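Local coordinates for protein alpha-galactosidase (Umbelopsis vinacea, PDB 3A5V) that hydrolyses terminal alpha-galactosyl residues as a tetrameric glycoside hydrolase of family 27, with a beta/alpha barrel followed by a C-terminal beta sandwich, at residues A[304-309]-A[341-346]; A[334-339]-A[377-382]; A[356-361]-A[388-393]. One frame throughout, in Å; residues are numbered along the deposited sequence. Where two conformers were deposited one is given.

Contact 1: A[304-309]-A[341-346]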
loop_
_atom_site.group_PDB
_atom_site.type_symbol
_atom_site.label_atom_id
_atom_site.label_comp_id
_atom_site.label_asym_id
_atom_site.label_seq_id
_atom_site.Cartn_x
_atom_site.Cartn_y
_atom_site.Cartn_z
ATOM N N ARG A 304 -7.823 -2.003 24.107
ATOM C CA ARG A 304 -6.660 -2.786 24.536
ATOM C C ARG A 304 -5.585 -1.833 25.109
ATOM O O ARG A 304 -4.995 -1.027 24.385
ATOM C CB ARG A 304 -6.097 -3.669 23.401
ATOM C CG ARG A 304 -4.955 -4.602 23.857
ATOM C CD ARG A 304 -4.734 -5.770 22.900
ATOM N NE ARG A 304 -3.920 -5.426 21.732
ATOM C CZ ARG A 304 -3.750 -6.222 20.669
ATOM N NH1 ARG A 304 -4.365 -7.403 20.587
ATOM N NH2 ARG A 304 -2.991 -5.814 19.661
ATOM N N ILE A 305 -5.345 -1.943 26.406
ATOM C CA ILE A 305 -4.478 -1.027 27.151
ATOM C C ILE A 305 -2.998 -1.388 26.970
ATOM O O ILE A 305 -2.167 -0.502 26.773
ATOM C CB ILE A 305 -4.842 -1.031 28.665
ATOM C CG1 ILE A 305 -6.313 -0.642 28.845
ATOM C CG2 ILE A 305 -3.914 -0.082 29.483
ATOM C CD1 ILE A 305 -6.715 0.664 28.096
ATOM N N TRP A 306 -2.688 -2.679 27.015
ATOM C CA TRP A 306 -1.333 -3.144 26.715
ATOM C C TRP A 306 -1.277 -4.570 26.213
ATOM O O TRP A 306 -2.242 -5.346 26.351
ATOM C CB TRP A 306 -0.359 -2.968 27.906
ATOM C CG TRP A 306 -0.778 -3.479 29.291
ATOM C CD1 TRP A 306 -1.024 -2.697 30.384
ATOM C CD2 TRP A 306 -0.898 -4.850 29.748
ATOM N NE1 TRP A 306 -1.299 -3.480 31.483
ATOM C CE2 TRP A 306 -1.254 -4.802 31.115
ATOM C CE3 TRP A 306 -0.768 -6.107 29.128
ATOM C CZ2 TRP A 306 -1.461 -5.962 31.887
ATOM C CZ3 TRP A 306 -0.979 -7.264 29.891
ATOM C CH2 TRP A 306 -1.330 -7.179 31.260
ATOM N N VAL A 307 -0.140 -4.884 25.596
ATOM C CA VAL A 307 0.261 -6.253 25.277
ATOM C C VAL A 307 1.617 -6.474 25.961
ATOM O O VAL A 307 2.537 -5.665 25.786
ATOM C CB VAL A 307 0.430 -6.487 23.742
ATOM C CG1 VAL A 307 0.925 -7.932 23.453
ATOM C CG2 VAL A 307 -0.869 -6.271 23.015
ATOM N N LYS A 308 1.733 -7.541 26.746
ATOM C CA LYS A 308 2.995 -7.875 27.417
ATOM C C LYS A 308 3.266 -9.346 27.146
ATOM O O LYS A 308 2.661 -10.217 27.764
ATOM C CB LYS A 308 2.920 -7.613 28.927
ATOM C CG LYS A 308 2.769 -6.133 29.316
ATOM C CD LYS A 308 2.515 -5.977 30.830
ATOM C CE LYS A 308 2.361 -4.494 31.234
ATOM N NZ LYS A 308 2.168 -4.388 32.726
ATOM N N GLY A 309 4.148 -9.609 26.182
ATOM C CA GLY A 309 4.358 -10.979 25.677
ATOM C C GLY A 309 3.036 -11.488 25.142
ATOM O O GLY A 309 2.418 -10.828 24.303
ATOM N N TRP A 341 -4.680 0.195 38.602
ATOM C CA TRP A 341 -5.675 1.249 38.440
ATOM C C TRP A 341 -5.179 2.268 37.409
ATOM O O TRP A 341 -5.979 2.783 36.609
ATOM C CB TRP A 341 -5.933 1.939 39.796
ATOM C CG TRP A 341 -6.904 1.233 40.794
ATOM C CD1 TRP A 341 -7.617 1.853 41.797
ATOM C CD2 TRP A 341 -7.237 -0.175 40.887
ATOM N NE1 TRP A 341 -8.356 0.927 42.503
ATOM C CE2 TRP A 341 -8.150 -0.319 41.960
ATOM C CE3 TRP A 341 -6.854 -1.328 40.164
ATOM C CZ2 TRP A 341 -8.691 -1.565 42.327
ATOM C CZ3 TRP A 341 -7.393 -2.558 40.516
ATOM C CH2 TRP A 341 -8.299 -2.675 41.600
ATOM N N ASP A 342 -3.868 2.566 37.417
ATOM C CA ASP A 342 -3.340 3.537 36.458
ATOM C C ASP A 342 -3.467 3.031 35.009
ATOM O O ASP A 342 -3.618 3.835 34.090
ATOM C CB ASP A 342 -1.892 3.949 36.768
ATOM C CG ASP A 342 -1.795 4.865 37.989
ATOM O OD1 ASP A 342 -2.840 5.403 38.454
ATOM O OD2 ASP A 342 -0.670 5.040 38.480
ATOM N N ASP A 343 -3.371 1.721 34.811
ATOM C CA ASP A 343 -3.566 1.164 33.466
ATOM C C ASP A 343 -5.045 1.107 33.083
ATOM O O ASP A 343 -5.399 1.488 31.969
ATOM C CB ASP A 343 -2.944 -0.214 33.355
ATOM C CG ASP A 343 -1.423 -0.146 33.180
ATOM O OD1 ASP A 343 -0.896 0.888 32.689
ATOM O OD2 ASP A 343 -0.774 -1.128 33.535
ATOM N N ILE A 344 -5.890 0.637 34.000
ATOM C CA ILE A 344 -7.338 0.538 33.746
ATOM C C ILE A 344 -7.930 1.885 33.297
ATOM O O ILE A 344 -8.756 1.928 32.363
ATOM C CB ILE A 344 -8.101 -0.059 34.964
ATOM C CG1 ILE A 344 -7.681 -1.530 35.165
ATOM C CG2 ILE A 344 -9.649 0.037 34.774
ATOM C CD1 ILE A 344 -7.999 -2.105 36.576
ATOM N N TRP A 345 -7.502 2.969 33.961
ATOM C CA TRP A 345 -7.934 4.331 33.612
ATOM C C TRP A 345 -6.796 5.181 32.992
ATOM O O TRP A 345 -6.705 6.399 33.231
ATOM C CB TRP A 345 -8.571 5.031 34.840
ATOM C CG TRP A 345 -9.896 4.390 35.200
ATOM C CD1 TRP A 345 -11.093 4.598 34.583
ATOM C CD2 TRP A 345 -10.137 3.421 36.223
ATOM N NE1 TRP A 345 -12.072 3.833 35.165
ATOM C CE2 TRP A 345 -11.518 3.098 36.175
ATOM C CE3 TRP A 345 -9.325 2.794 37.182
ATOM C CZ2 TRP A 345 -12.106 2.174 37.039
ATOM C CZ3 TRP A 345 -9.905 1.869 38.046
ATOM C CH2 TRP A 345 -11.293 1.576 37.975
ATOM N N VAL A 346 -5.949 4.543 32.175
ATOM C CA VAL A 346 -4.812 5.242 31.552
ATOM C C VAL A 346 -5.188 6.560 30.842
ATOM O O VAL A 346 -4.465 7.545 30.973
ATOM C CB VAL A 346 -3.962 4.312 30.598
ATOM C CG1 VAL A 346 -4.805 3.736 29.431
ATOM C CG2 VAL A 346 -2.687 5.035 30.083
HETATM O O HOH W 1 1.598 -1.739 33.105
#

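Contact 2: A[334-339]-A[377-382]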
loop_
_atom_site.group_PDB
_atom_site.type_symbol
_atom_site.label_atom_id
_atom_site.label_comp_id
_atom_site.label_asym_id
_atom_site.label_seq_id
_atom_site.Cartn_x
_atom_site.Cartn_y
_atom_site.Cartn_z
ATOM N N ALA A 334 -1.552 -21.501 32.122
ATOM C CA ALA A 334 -2.206 -20.592 33.064
ATOM C C ALA A 334 -1.190 -19.615 33.659
ATOM O O ALA A 334 -0.022 -19.963 33.823
ATOM C CB ALA A 334 -2.899 -21.385 34.180
ATOM N N ALA A 335 -1.619 -18.395 33.950
ATOM C CA ALA A 335 -0.721 -17.393 34.515
ATOM C C ALA A 335 -1.465 -16.453 35.449
ATOM O O ALA A 335 -2.667 -16.216 35.278
ATOM C CB ALA A 335 -0.036 -16.586 33.397
ATOM N N LYS A 336 -0.745 -15.927 36.438
ATOM C CA LYS A 336 -1.272 -14.867 37.277
ATOM C C LYS A 336 -1.067 -13.536 36.561
ATOM O O LYS A 336 0.078 -13.168 36.237
ATOM C CB LYS A 336 -0.600 -14.894 38.671
ATOM C CG LYS A 336 -1.113 -16.047 39.534
ATOM C CD LYS A 336 -0.713 -15.921 40.994
ATOM C CE LYS A 336 -0.858 -17.271 41.703
ATOM N NZ LYS A 336 -2.279 -17.614 41.902
ATOM N N MET A 337 -2.154 -12.823 36.284
ATOM C CA MET A 337 -2.055 -11.533 35.594
ATOM C C MET A 337 -2.490 -10.382 36.502
ATOM O O MET A 337 -3.396 -10.555 37.317
ATOM C CB MET A 337 -2.913 -11.528 34.310
ATOM C CG MET A 337 -2.495 -12.579 33.264
ATOM S SD MET A 337 -3.457 -12.429 31.724
ATOM C CE MET A 337 -3.272 -10.658 31.337
ATOM N N THR A 338 -1.862 -9.215 36.327
ATOM C CA THR A 338 -2.111 -8.023 37.164
ATOM C C THR A 338 -2.553 -6.822 36.339
ATOM O O THR A 338 -1.897 -6.472 35.340
ATOM C CB THR A 338 -0.824 -7.640 37.955
ATOM O OG1 THR A 338 -0.468 -8.732 38.795
ATOM C CG2 THR A 338 -1.034 -6.382 38.812
ATOM N N ALA A 339 -3.662 -6.200 36.747
ATOM C CA ALA A 339 -4.112 -4.927 36.181
ATOM C C ALA A 339 -3.994 -3.873 37.275
ATOM O O ALA A 339 -4.457 -4.099 38.395
ATOM C CB ALA A 339 -5.559 -5.025 35.714
ATOM N N THR A 377 -4.663 -8.957 41.071
ATOM C CA THR A 377 -3.922 -10.067 40.478
ATOM C C THR A 377 -4.801 -11.316 40.494
ATOM O O THR A 377 -5.319 -11.702 41.550
ATOM C CB THR A 377 -2.568 -10.326 41.234
ATOM O OG1 THR A 377 -1.736 -9.156 41.149
ATOM C CG2 THR A 377 -1.800 -11.520 40.624
ATOM N N LEU A 378 -4.968 -11.949 39.339
ATOM C CA LEU A 378 -5.845 -13.129 39.226
ATOM C C LEU A 378 -5.230 -14.223 38.369
ATOM O O LEU A 378 -4.454 -13.938 37.448
ATOM C CB LEU A 378 -7.194 -12.740 38.601
ATOM C CG LEU A 378 -8.114 -11.778 39.352
ATOM C CD1 LEU A 378 -9.320 -11.477 38.484
ATOM C CD2 LEU A 378 -8.557 -12.361 40.695
ATOM N N ASP A 379 -5.620 -15.465 38.661
ATOM C CA ASP A 379 -5.306 -16.618 37.805
ATOM C C ASP A 379 -6.097 -16.544 36.499
ATOM O O ASP A 379 -7.317 -16.407 36.516
ATOM C CB ASP A 379 -5.689 -17.916 38.508
ATOM C CG ASP A 379 -4.799 -18.223 39.693
ATOM O OD1 ASP A 379 -3.570 -18.229 39.527
ATOM O OD2 ASP A 379 -5.341 -18.490 40.781
ATOM N N VAL A 380 -5.397 -16.664 35.377
ATOM C CA VAL A 380 -6.035 -16.663 34.064
ATOM C C VAL A 380 -5.597 -17.926 33.311
ATOM O O VAL A 380 -4.402 -18.175 33.159
ATOM C CB VAL A 380 -5.676 -15.383 33.253
ATOM C CG1 VAL A 380 -6.553 -15.281 32.003
ATOM C CG2 VAL A 380 -5.808 -14.116 34.148
ATOM N N PRO A 381 -6.561 -18.757 32.876
ATOM C CA PRO A 381 -6.232 -20.009 32.184
ATOM C C PRO A 381 -5.478 -19.779 30.867
ATOM O O PRO A 381 -5.539 -18.682 30.288
ATOM C CB PRO A 381 -7.613 -20.621 31.898
ATOM C CG PRO A 381 -8.522 -19.999 32.908
ATOM C CD PRO A 381 -8.023 -18.586 33.034
ATOM N N ALA A 382 -4.774 -20.811 30.404
ATOM C CA ALA A 382 -4.203 -20.829 29.042
ATOM C C ALA A 382 -5.285 -20.509 28.003
ATOM O O ALA A 382 -6.406 -21.042 28.092
ATOM C CB ALA A 382 -3.610 -22.209 28.755
#

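Contact 3: A[356-361]-A[388-393]. With NAG (2-acetamido-2-deoxy-beta-D-glucopyranose), chain D; NAG (2-acetamido-2-deoxy-beta-D-glucopyranose), chain B.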
loop_
_atom_site.group_PDB
_atom_site.type_symbol
_atom_site.label_atom_id
_atom_site.label_comp_id
_atom_site.label_asym_id
_atom_site.label_seq_id
_atom_site.Cartn_x
_atom_site.Cartn_y
_atom_site.Cartn_z
ATOM N N ARG A 356 -8.004 4.200 45.530
ATOM C CA ARG A 356 -9.469 4.095 45.618
ATOM C C ARG A 356 -9.905 2.638 45.743
ATOM O O ARG A 356 -9.542 1.800 44.906
ATOM C CB ARG A 356 -10.130 4.757 44.399
ATOM C CG ARG A 356 -11.666 4.751 44.389
ATOM C CD ARG A 356 -12.282 5.921 45.123
ATOM N NE ARG A 356 -11.680 7.214 44.774
ATOM C CZ ARG A 356 -12.206 8.098 43.928
ATOM N NH1 ARG A 356 -13.356 7.847 43.324
ATOM N NH2 ARG A 356 -11.582 9.247 43.693
ATOM N N SER A 357 -10.663 2.351 46.800
ATOM C CA SER A 357 -11.201 1.008 47.061
ATOM C C SER A 357 -12.466 0.814 46.255
ATOM O O SER A 357 -13.394 1.631 46.343
ATOM C CB SER A 357 -11.506 0.815 48.563
ATOM O OG SER A 357 -12.120 -0.443 48.783
ATOM N N ILE A 358 -12.504 -0.268 45.472
ATOM C CA ILE A 358 -13.586 -0.510 44.512
ATOM C C ILE A 358 -13.933 -1.999 44.511
ATOM O O ILE A 358 -13.037 -2.852 44.534
ATOM C CB ILE A 358 -13.189 -0.057 43.057
ATOM C CG1 ILE A 358 -12.840 1.439 43.013
ATOM C CG2 ILE A 358 -14.311 -0.352 42.036
ATOM C CD1 ILE A 358 -12.123 1.863 41.714
ATOM N N GLU A 359 -15.232 -2.298 44.497
ATOM C CA GLU A 359 -15.703 -3.671 44.408
ATOM C C GLU A 359 -15.561 -4.185 42.978
ATOM O O GLU A 359 -15.946 -3.506 42.021
ATOM C CB GLU A 359 -17.176 -3.801 44.825
ATOM C CG GLU A 359 -17.634 -5.263 44.819
ATOM C CD GLU A 359 -19.138 -5.477 45.009
ATOM O OE1 GLU A 359 -19.908 -4.502 45.065
ATOM O OE2 GLU A 359 -19.538 -6.662 45.075
ATOM N N VAL A 360 -15.033 -5.399 42.856
ATOM C CA VAL A 360 -14.830 -6.030 41.552
ATOM C C VAL A 360 -15.651 -7.309 41.501
ATOM O O VAL A 360 -15.578 -8.140 42.419
ATOM C CB VAL A 360 -13.337 -6.372 41.313
ATOM C CG1 VAL A 360 -13.149 -7.032 39.921
ATOM C CG2 VAL A 360 -12.469 -5.105 41.443
ATOM N N ARG A 361 -16.426 -7.459 40.434
ATOM C CA ARG A 361 -17.266 -8.647 40.238
ATOM C C ARG A 361 -16.735 -9.470 39.061
ATOM O O ARG A 361 -16.330 -8.910 38.035
ATOM C CB ARG A 361 -18.702 -8.211 39.956
ATOM C CG ARG A 361 -19.684 -9.351 39.715
ATOM C CD ARG A 361 -21.106 -8.807 39.562
ATOM N NE ARG A 361 -22.103 -9.882 39.438
ATOM C CZ ARG A 361 -22.639 -10.541 40.467
ATOM N NH1 ARG A 361 -22.254 -10.272 41.719
ATOM N NH2 ARG A 361 -23.541 -11.497 40.242
ATOM N N LEU A 388 -14.127 -8.873 34.220
ATOM C CA LEU A 388 -14.399 -8.196 35.482
ATOM C C LEU A 388 -15.243 -6.967 35.266
ATOM O O LEU A 388 -15.105 -6.272 34.236
ATOM C CB LEU A 388 -13.086 -7.757 36.170
ATOM C CG LEU A 388 -11.979 -8.817 36.284
ATOM C CD1 LEU A 388 -10.683 -8.178 36.814
ATOM C CD2 LEU A 388 -12.430 -10.003 37.160
ATOM N N LYS A 389 -16.106 -6.689 36.244
ATOM C CA LYS A 389 -16.778 -5.399 36.321
ATOM C C LYS A 389 -16.397 -4.669 37.606
ATOM O O LYS A 389 -16.569 -5.197 38.711
ATOM C CB LYS A 389 -18.304 -5.567 36.239
ATOM C CG LYS A 389 -19.063 -4.224 36.226
ATOM C CD LYS A 389 -20.565 -4.466 36.226
ATOM C CE LYS A 389 -21.353 -3.157 36.286
ATOM N NZ LYS A 389 -22.802 -3.465 36.252
ATOM N N PHE A 390 -15.875 -3.456 37.439
ATOM C CA PHE A 390 -15.554 -2.565 38.555
ATOM C C PHE A 390 -16.796 -1.747 38.836
ATOM O O PHE A 390 -17.333 -1.108 37.924
ATOM C CB PHE A 390 -14.368 -1.651 38.195
ATOM C CG PHE A 390 -13.013 -2.321 38.335
ATOM C CD1 PHE A 390 -12.667 -3.408 37.535
ATOM C CD2 PHE A 390 -12.093 -1.854 39.267
ATOM C CE1 PHE A 390 -11.401 -4.051 37.670
ATOM C CE2 PHE A 390 -10.841 -2.462 39.413
ATOM C CZ PHE A 390 -10.491 -3.576 38.618
ATOM N N MET A 391 -17.259 -1.777 40.087
ATOM C CA MET A 391 -18.562 -1.201 40.440
ATOM C C MET A 391 -18.508 0.310 40.659
ATOM O O MET A 391 -19.526 0.964 40.866
ATOM C CB MET A 391 -19.166 -1.930 41.652
ATOM C CG MET A 391 -19.348 -3.422 41.434
ATOM S SD MET A 391 -20.467 -3.854 40.071
ATOM C CE MET A 391 -22.030 -3.426 40.821
ATOM N N ASP A 392 -17.299 0.857 40.576
ATOM C CA ASP A 392 -17.083 2.289 40.641
ATOM C C ASP A 392 -15.803 2.597 39.859
ATOM O O ASP A 392 -15.129 1.687 39.350
ATOM C CB ASP A 392 -16.968 2.758 42.106
ATOM C CG ASP A 392 -17.427 4.224 42.312
ATOM O OD1 ASP A 392 -17.359 5.045 41.369
ATOM O OD2 ASP A 392 -17.876 4.553 43.429
ATOM N N SER A 393 -15.489 3.882 39.760
ATOM C CA SER A 393 -14.344 4.371 39.005
ATOM C C SER A 393 -13.305 4.970 39.948
ATOM O O SER A 393 -13.655 5.544 40.981
ATOM C CB SER A 393 -14.819 5.454 38.036
ATOM O OG SER A 393 -13.724 6.056 37.377
HETATM C C1 NAG D . -15.988 -0.992 48.197
HETATM C C2 NAG D . -15.876 0.161 49.212
HETATM C C3 NAG D . -17.089 1.091 49.121
HETATM C C4 NAG D . -17.303 1.560 47.680
HETATM C C5 NAG D . -17.292 0.356 46.720
HETATM C C6 NAG D . -17.392 0.815 45.262
HETATM C C7 NAG D . -14.728 0.056 51.360
HETATM C C8 NAG D . -14.556 -0.685 52.659
HETATM N N2 NAG D . -15.723 -0.345 50.569
HETATM O O3 NAG D . -16.908 2.213 49.961
HETATM O O4 NAG D . -18.561 2.198 47.568
HETATM O O5 NAG D . -16.131 -0.419 46.905
HETATM O O6 NAG D . -17.538 -0.293 44.406
HETATM O O7 NAG D . -13.982 1.006 51.081
HETATM C C1 NAG B . -18.453 3.616 47.325
HETATM C C2 NAG B . -19.742 4.137 46.678
HETATM C C3 NAG B . -19.758 5.663 46.557
HETATM C C4 NAG B . -19.206 6.383 47.799
HETATM C C5 NAG B . -17.951 5.684 48.345
HETATM C C6 NAG B . -17.464 6.294 49.662
HETATM C C7 NAG B . -20.806 2.602 45.093
HETATM C C8 NAG B . -20.888 2.144 43.662
HETATM N N2 NAG B . -19.954 3.591 45.346
HETATM O O3 NAG B . -21.088 6.070 46.283
HETATM O O4 NAG B . -18.886 7.718 47.457
HETATM O O5 NAG B . -18.207 4.299 48.535
HETATM O O6 NAG B . -18.289 5.862 50.730
HETATM O O7 NAG B . -21.494 2.055 45.952
#

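Contact 1: A[304-309]-A[341-346]
Ile305 and Val346 meet tip to tip where strand 303-308, at the margin of the six-stranded antiparallel sheet of the C-terminal beta sandwich, passes the short helix 341-344. CD1 of Ile305 lies 3.9 Å from CG1 of Val346, and CG2 of the same isoleucine rests 3.3 Å from the backbone O of Asp343. That methyl, CG2, lies anti to its own backbone N (chi1, measured to CG1, is -58°) and is the branch that meets the carbonyl. The same carbonyl also accepts the N-H of Val346. This is the tight, buried half of the contact, and Arg196 of a second subunit packs on Val346 and hydrogen-bonds to Ile305 O.

Toward solvent the fit loosens and becomes polar. Here the edge of the Trp306 indole faces Asp343, ring and carboxylate planes turned 73° apart. NE1 of Trp306 gives OD2 of Asp343 a weak hydrogen bond of 3.2 Å, bent to 131° at the hydrogen. Lys308 lays its CE over the centre of one face of the same indole, yet its NZ stops 4.5 Å from OD2 of Asp343. A water closes that gap, accepting from NZ of Lys308 at 2.7 Å and donating to OD2 of Asp343 at 2.5 Å. One carboxylate oxygen thus serves an indole N-H and a water, and the nearby lysine charge, bridged by water and short of a salt bridge, would probably favour its negative form.

Contact 2: A[334-339]-A[377-382]
Lys336 and Asp379 stand side by side on one face of a two-stranded antiparallel sheet and point the same way, as a non-hydrogen-bonded pair. The lysine runs extended to CE and then bends (chi4 -72°), which brings NZ to 2.8 Å from OD1 of Asp379. The ammonium meets that oxygen on its syn side, 27° out of the carboxylate plane, in a salt bridge. Farther along the same face, Thr338 and Thr377 cross obliquely, and their OG1 atoms share a hydrogen bond of 2.7 Å.

The other face is apolar. There Met337 slants across Val380, with CG of Met337 3.8 Å from CG2 of Val380; Leu327 and Asn329 of strand 322-329 also touch the methionine. Between the faces, Ala335 and Val380 exchange two backbone hydrogen bonds, as do Met337 and Leu378; Ala335 N to Val380 O measures 2.9 Å. The strands are twisted, their directions 141° apart. Alternation along each strand therefore sorts the chemistry: the charged and hydroxyl pairs lie on the outward face, where solvent would probably weaken the ion pair, while methionine, leucine and valine turn to the neighbouring sheet of the sandwich.

Contact 3: A[356-361]-A[388-393]
Val360 and Phe390 form the apolar centre of this antiparallel pairing, in which two adjacent strands of the C-terminal beta sandwich run 157° apart. They are a non-hydrogen-bonded pair whose side chains lie side by side, and CG2 of Val360 sits over the middle of one face of the phenyl ring. This is a CH-pi contact, 3.7 Å from that methyl to the centroid of the Phe390 ring and 13° off its normal. The other valine methyl, CG1, reaches CB of Leu388 at 3.8 Å, while CG2 of Ile358 approaches CD2 of Phe390. Trp341 meets the Phe390 ring edge-to-face. An alanine in place of Phe390 would probably open a gap beneath CG2 of Val360 and cost Trp341 its edge-to-face partner.

Outward from this centre the backbones join. Arg361 and Lys389 exchange two hydrogen bonds, the N of Arg361 standing 2.8 Å from the O of Lys389. Past the strand end of 384-390, Met391 N donates to Glu359 O, nearly along the C=O axis. The Glu359 and Met391 side chains lie alongside one another, CG of the methionine near OE1 of the glutamate, whose OE2 bonds to Ser368. Arg361 turns its NE to Glu289 in a salt bridge.

The polar edge carries sugar. Two N-acetylglucosamine residues of an attached glycan lie against the chain here: N of Glu359 donates to O6 of one at 3.1 Å, while CB of Asp392 packs near its C6. Both oxygens of the Asp392 carboxylate are engaged. Its OD1 accepts the backbone N-H of Ser393 on the anti side, and its OD2 receives N2 of the other N-acetylglucosamine at 3.0 Å.

In the fold
All three contacts belong to the C-terminal beta sandwich, and they show how chemistry follows position. Contact 3, partly buried, joins two neighbouring inner strands of the six-stranded sheet; contact 1, also partly buried, sets an outermost strand of that sheet against a short helix. Contact 2 is a surface pairing within the smaller sheet. Helix 341-344 leads directly out of strand 335-340, and Trp306 packs on Met337 and Thr338, linking contacts 1 and 2. Ile344 and Trp341 press on Phe390, tying contact 1 to contact 3, while Leu378 against Leu388 connects contacts 2 and 3. Their polar margins differ: water and subunit interface, salt bridge, and glycan.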